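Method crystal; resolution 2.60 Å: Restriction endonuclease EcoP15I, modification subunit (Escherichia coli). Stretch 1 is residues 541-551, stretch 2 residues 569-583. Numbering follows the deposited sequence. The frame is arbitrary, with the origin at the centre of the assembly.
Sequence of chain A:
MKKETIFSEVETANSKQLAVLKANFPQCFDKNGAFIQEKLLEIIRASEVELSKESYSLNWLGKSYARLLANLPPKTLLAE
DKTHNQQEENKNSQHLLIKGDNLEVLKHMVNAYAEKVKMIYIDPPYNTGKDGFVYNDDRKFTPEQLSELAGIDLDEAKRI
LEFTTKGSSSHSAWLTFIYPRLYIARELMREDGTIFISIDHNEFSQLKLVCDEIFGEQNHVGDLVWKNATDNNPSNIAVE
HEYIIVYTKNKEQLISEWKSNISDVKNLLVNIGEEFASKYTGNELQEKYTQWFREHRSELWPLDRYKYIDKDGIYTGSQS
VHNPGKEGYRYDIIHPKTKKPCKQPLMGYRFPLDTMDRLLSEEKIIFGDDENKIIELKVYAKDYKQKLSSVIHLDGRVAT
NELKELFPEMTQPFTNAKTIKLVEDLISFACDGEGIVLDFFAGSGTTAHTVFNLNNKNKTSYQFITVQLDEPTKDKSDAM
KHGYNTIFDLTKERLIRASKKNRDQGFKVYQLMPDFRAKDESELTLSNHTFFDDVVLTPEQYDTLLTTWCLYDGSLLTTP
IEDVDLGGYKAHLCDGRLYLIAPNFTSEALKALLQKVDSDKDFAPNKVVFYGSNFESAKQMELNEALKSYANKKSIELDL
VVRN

Stretch 1, residues 541-551: QYDTLLTTWCL
Stretch 2 (569-583) YKAHLCDGRLYLIAP

A helix, 541-551, packs across a two-stranded hairpin, its axis 10.4 Å from strand 569-574 and 27° from parallel to it; strand 577-580 runs back at 158°. In the register, Y542 CA lies 7.4 Å from I581 CA, L546 CA 7.7 Å from Y579 CA, and C550 CA 7.0 Å from C574 CA, so it steps four residues along the helix each time, with W549 adding to the same face; 593 Å² is buried in all.

Along the hairpin, alternation sets the rule: K570, H572 and C574 point CA-to-CB toward the helix, A571 and L573 away. K570 contributes backbone: water 1 donates to its O (2.6 Å), accepts from I581 N (2.8 Å) and hydrogen-bonds Y542 OH (3.1 Å). H572 (chi1 m, chi2 -87°) serves twice: NE2 hydrogen-bonds Y542 OH at 2.7 Å, while L546 CD2 sits over its ring face, 3.7 Å from the centroid. C574 (t) has its CB 3.7 Å from C550 SG.

A type I' turn, C574 to R577, reverses the chain, with G576 at positive phi. Y579 (m, chi2 80°), paired with H572 by backbone hydrogen bonds, brings CE1 within 3.7 Å of C550 SG and CD2 within 3.8 Å of W549 CE3, edge to edge. I581 (m, t), the most covered residue of stretch 2, points toward the helix: CD1 lies 3.7 Å from L546 CB, and CB 3.8 Å from CE2 of Y542 (t).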

# COMPACT_ATOMS: atom_id res chain seq x y z
N GLN A 541 31.57 25.52 -8.68
CA GLN A 541 30.90 24.77 -9.75
C GLN A 541 31.45 23.34 -9.87
O GLN A 541 30.67 22.39 -9.87
CB GLN A 541 30.94 25.54 -11.07
CG GLN A 541 30.09 26.82 -11.04
CD GLN A 541 30.25 27.74 -12.25
OE1 GLN A 541 31.15 27.61 -13.07
NE2 GLN A 541 29.36 28.71 -12.37
N TYR A 542 32.79 23.20 -9.85
CA TYR A 542 33.56 21.94 -9.90
C TYR A 542 33.07 20.97 -8.80
O TYR A 542 32.94 19.76 -9.05
CB TYR A 542 35.04 22.28 -9.68
CG TYR A 542 35.99 21.11 -9.59
CD1 TYR A 542 36.02 20.29 -8.46
CD2 TYR A 542 36.94 20.88 -10.58
CE1 TYR A 542 36.89 19.20 -8.38
CE2 TYR A 542 37.84 19.81 -10.50
CZ TYR A 542 37.81 18.98 -9.39
OH TYR A 542 38.68 17.92 -9.30
N ASP A 543 32.87 21.49 -7.57
CA ASP A 543 32.40 20.73 -6.41
C ASP A 543 30.94 20.33 -6.55
O ASP A 543 30.59 19.21 -6.18
CB ASP A 543 32.67 21.50 -5.11
CG ASP A 543 34.12 21.51 -4.67
OD1 ASP A 543 34.86 20.54 -5.01
OD2 ASP A 543 34.52 22.45 -3.93
N THR A 544 30.08 21.22 -7.11
CA THR A 544 28.68 20.96 -7.42
C THR A 544 28.54 19.77 -8.40
O THR A 544 27.71 18.90 -8.17
CB THR A 544 27.96 22.23 -7.89
OG1 THR A 544 28.17 23.27 -6.93
CG2 THR A 544 26.45 22.02 -8.08
N LEU A 545 29.40 19.70 -9.43
CA LEU A 545 29.43 18.62 -10.43
C LEU A 545 29.78 17.28 -9.83
O LEU A 545 29.07 16.32 -10.09
CB LEU A 545 30.42 18.92 -11.56
CG LEU A 545 30.08 19.99 -12.57
CD1 LEU A 545 31.10 19.95 -13.70
CD2 LEU A 545 28.68 19.80 -13.15
N LEU A 546 30.87 17.21 -9.07
CA LEU A 546 31.37 15.99 -8.42
C LEU A 546 30.28 15.36 -7.54
O LEU A 546 30.05 14.15 -7.64
CB LEU A 546 32.61 16.35 -7.59
CG LEU A 546 33.32 15.24 -6.83
CD1 LEU A 546 33.84 14.12 -7.76
CD2 LEU A 546 34.45 15.82 -6.00
N THR A 547 29.61 16.19 -6.71
CA THR A 547 28.53 15.86 -5.77
C THR A 547 27.31 15.32 -6.54
O THR A 547 26.78 14.28 -6.17
CB THR A 547 28.22 17.11 -4.89
OG1 THR A 547 29.37 17.42 -4.10
CG2 THR A 547 26.99 16.92 -3.98
N THR A 548 26.87 16.05 -7.58
CA THR A 548 25.75 15.66 -8.43
C THR A 548 26.08 14.35 -9.18
O THR A 548 25.28 13.43 -9.16
CB THR A 548 25.41 16.80 -9.41
OG1 THR A 548 25.19 18.01 -8.67
CG2 THR A 548 24.21 16.49 -10.29
N TRP A 549 27.25 14.27 -9.81
CA TRP A 549 27.70 13.10 -10.56
C TRP A 549 27.76 11.86 -9.71
O TRP A 549 27.32 10.82 -10.17
CB TRP A 549 29.06 13.35 -11.22
CG TRP A 549 29.04 14.25 -12.43
CD1 TRP A 549 28.02 15.06 -12.84
CD2 TRP A 549 30.12 14.47 -13.33
NE1 TRP A 549 28.40 15.76 -13.96
CE2 TRP A 549 29.70 15.44 -14.27
CE3 TRP A 549 31.41 13.92 -13.46
CZ2 TRP A 549 30.52 15.87 -15.32
CZ3 TRP A 549 32.23 14.36 -14.49
CH2 TRP A 549 31.78 15.31 -15.42
N CYS A 550 28.28 11.96 -8.47
CA CYS A 550 28.36 10.82 -7.55
C CYS A 550 26.97 10.27 -7.18
O CYS A 550 26.81 9.07 -7.03
CB CYS A 550 29.16 11.19 -6.30
SG CYS A 550 30.96 11.13 -6.51
N LEU A 551 25.97 11.16 -7.03
CA LEU A 551 24.59 10.82 -6.66
C LEU A 551 23.88 10.20 -7.86
O LEU A 551 23.37 9.08 -7.76
CB LEU A 551 23.83 12.07 -6.13
CG LEU A 551 22.40 11.88 -5.55
CD1 LEU A 551 22.36 10.88 -4.41
CD2 LEU A 551 21.76 13.22 -5.21
N TYR A 569 48.11 15.05 -10.77
CA TYR A 569 46.69 15.25 -11.12
C TYR A 569 45.74 14.86 -9.97
O TYR A 569 45.89 13.79 -9.37
CB TYR A 569 46.34 14.53 -12.43
CG TYR A 569 44.95 14.82 -12.96
CD1 TYR A 569 44.72 15.90 -13.81
CD2 TYR A 569 43.87 13.98 -12.66
CE1 TYR A 569 43.45 16.16 -14.32
CE2 TYR A 569 42.61 14.22 -13.19
CZ TYR A 569 42.40 15.31 -14.02
OH TYR A 569 41.16 15.54 -14.55
N LYS A 570 44.76 15.74 -9.71
CA LYS A 570 43.76 15.57 -8.65
C LYS A 570 42.47 14.87 -9.14
O LYS A 570 41.70 15.43 -9.92
CB LYS A 570 43.45 16.92 -8.00
N ALA A 571 42.27 13.63 -8.68
CA ALA A 571 41.12 12.78 -9.01
C ALA A 571 40.32 12.46 -7.75
O ALA A 571 40.72 12.84 -6.64
CB ALA A 571 41.59 11.50 -9.68
N HIS A 572 39.17 11.79 -7.92
CA HIS A 572 38.27 11.42 -6.82
C HIS A 572 37.73 10.03 -7.05
O HIS A 572 37.35 9.71 -8.16
CB HIS A 572 37.12 12.44 -6.66
CG HIS A 572 37.54 13.86 -6.87
ND1 HIS A 572 38.03 14.63 -5.82
CD2 HIS A 572 37.58 14.60 -8.00
CE1 HIS A 572 38.33 15.80 -6.35
NE2 HIS A 572 38.08 15.83 -7.66
N LEU A 573 37.71 9.21 -5.99
CA LEU A 573 37.19 7.85 -6.02
C LEU A 573 35.96 7.78 -5.13
O LEU A 573 35.99 8.30 -4.00
CB LEU A 573 38.28 6.85 -5.55
CG LEU A 573 37.99 5.33 -5.73
CD1 LEU A 573 37.93 4.93 -7.21
CD2 LEU A 573 39.00 4.47 -4.99
N CYS A 574 34.87 7.16 -5.64
CA CYS A 574 33.60 6.98 -4.93
C CYS A 574 32.82 5.80 -5.43
O CYS A 574 32.25 5.87 -6.52
CB CYS A 574 32.75 8.25 -4.95
SG CYS A 574 31.14 8.07 -4.12
N ASP A 575 32.71 4.74 -4.60
CA ASP A 575 31.97 3.52 -4.89
C ASP A 575 32.38 2.90 -6.24
O ASP A 575 31.57 2.81 -7.16
CB ASP A 575 30.44 3.75 -4.77
CG ASP A 575 29.56 2.51 -4.59
OD1 ASP A 575 30.09 1.46 -4.15
OD2 ASP A 575 28.33 2.61 -4.82
N GLY A 576 33.66 2.53 -6.34
CA GLY A 576 34.24 1.91 -7.53
C GLY A 576 34.43 2.79 -8.75
O GLY A 576 35.09 2.36 -9.70
N ARG A 577 33.85 4.00 -8.78
CA ARG A 577 34.01 4.90 -9.92
C ARG A 577 35.02 6.03 -9.68
O ARG A 577 35.03 6.61 -8.59
CB ARG A 577 32.67 5.37 -10.54
CG ARG A 577 31.48 5.49 -9.60
CD ARG A 577 30.30 4.64 -10.02
NE ARG A 577 29.17 4.80 -9.10
CZ ARG A 577 28.64 3.85 -8.33
NH1 ARG A 577 29.14 2.61 -8.36
NH2 ARG A 577 27.62 4.11 -7.53
N LEU A 578 35.89 6.30 -10.68
CA LEU A 578 36.94 7.33 -10.60
C LEU A 578 36.61 8.55 -11.46
O LEU A 578 36.37 8.42 -12.65
CB LEU A 578 38.31 6.75 -10.94
CG LEU A 578 39.50 7.72 -10.97
CD1 LEU A 578 40.09 7.94 -9.56
CD2 LEU A 578 40.58 7.22 -11.91
N TYR A 579 36.63 9.74 -10.85
CA TYR A 579 36.30 11.00 -11.53
C TYR A 579 37.50 11.85 -11.91
O TYR A 579 38.34 12.17 -11.07
CB TYR A 579 35.29 11.81 -10.69
CG TYR A 579 34.01 11.05 -10.44
CD1 TYR A 579 33.93 10.08 -9.44
CD2 TYR A 579 32.89 11.25 -11.25
CE1 TYR A 579 32.76 9.35 -9.23
CE2 TYR A 579 31.72 10.52 -11.05
CZ TYR A 579 31.66 9.57 -10.04
OH TYR A 579 30.52 8.85 -9.85
N LEU A 580 37.57 12.24 -13.18
CA LEU A 580 38.62 13.12 -13.68
C LEU A 580 37.94 14.36 -14.26
O LEU A 580 37.54 14.36 -15.42
CB LEU A 580 39.57 12.44 -14.69
CG LEU A 580 40.04 11.02 -14.44
CD1 LEU A 580 40.76 10.48 -15.65
CD2 LEU A 580 40.90 10.92 -13.21
N ILE A 581 37.76 15.38 -13.40
CA ILE A 581 37.10 16.64 -13.74
C ILE A 581 38.11 17.70 -14.21
O ILE A 581 37.86 18.38 -15.21
CB ILE A 581 36.18 17.17 -12.59
CG1 ILE A 581 35.43 16.03 -11.85
CG2 ILE A 581 35.25 18.30 -13.07
CD1 ILE A 581 34.17 16.37 -11.00
N ALA A 582 39.21 17.87 -13.46
CA ALA A 582 40.25 18.88 -13.72
C ALA A 582 40.88 18.79 -15.14
O ALA A 582 41.00 17.68 -15.68
CB ALA A 582 41.34 18.78 -12.66
N PRO A 583 41.29 19.92 -15.78
CA PRO A 583 41.97 19.79 -17.08
C PRO A 583 43.44 19.43 -16.85
O PRO A 583 43.88 19.30 -15.70
CB PRO A 583 41.79 21.17 -17.72
CG PRO A 583 41.47 22.11 -16.59
CD PRO A 583 41.27 21.32 -15.33
O HOH W 1 39.41 15.60 -11.19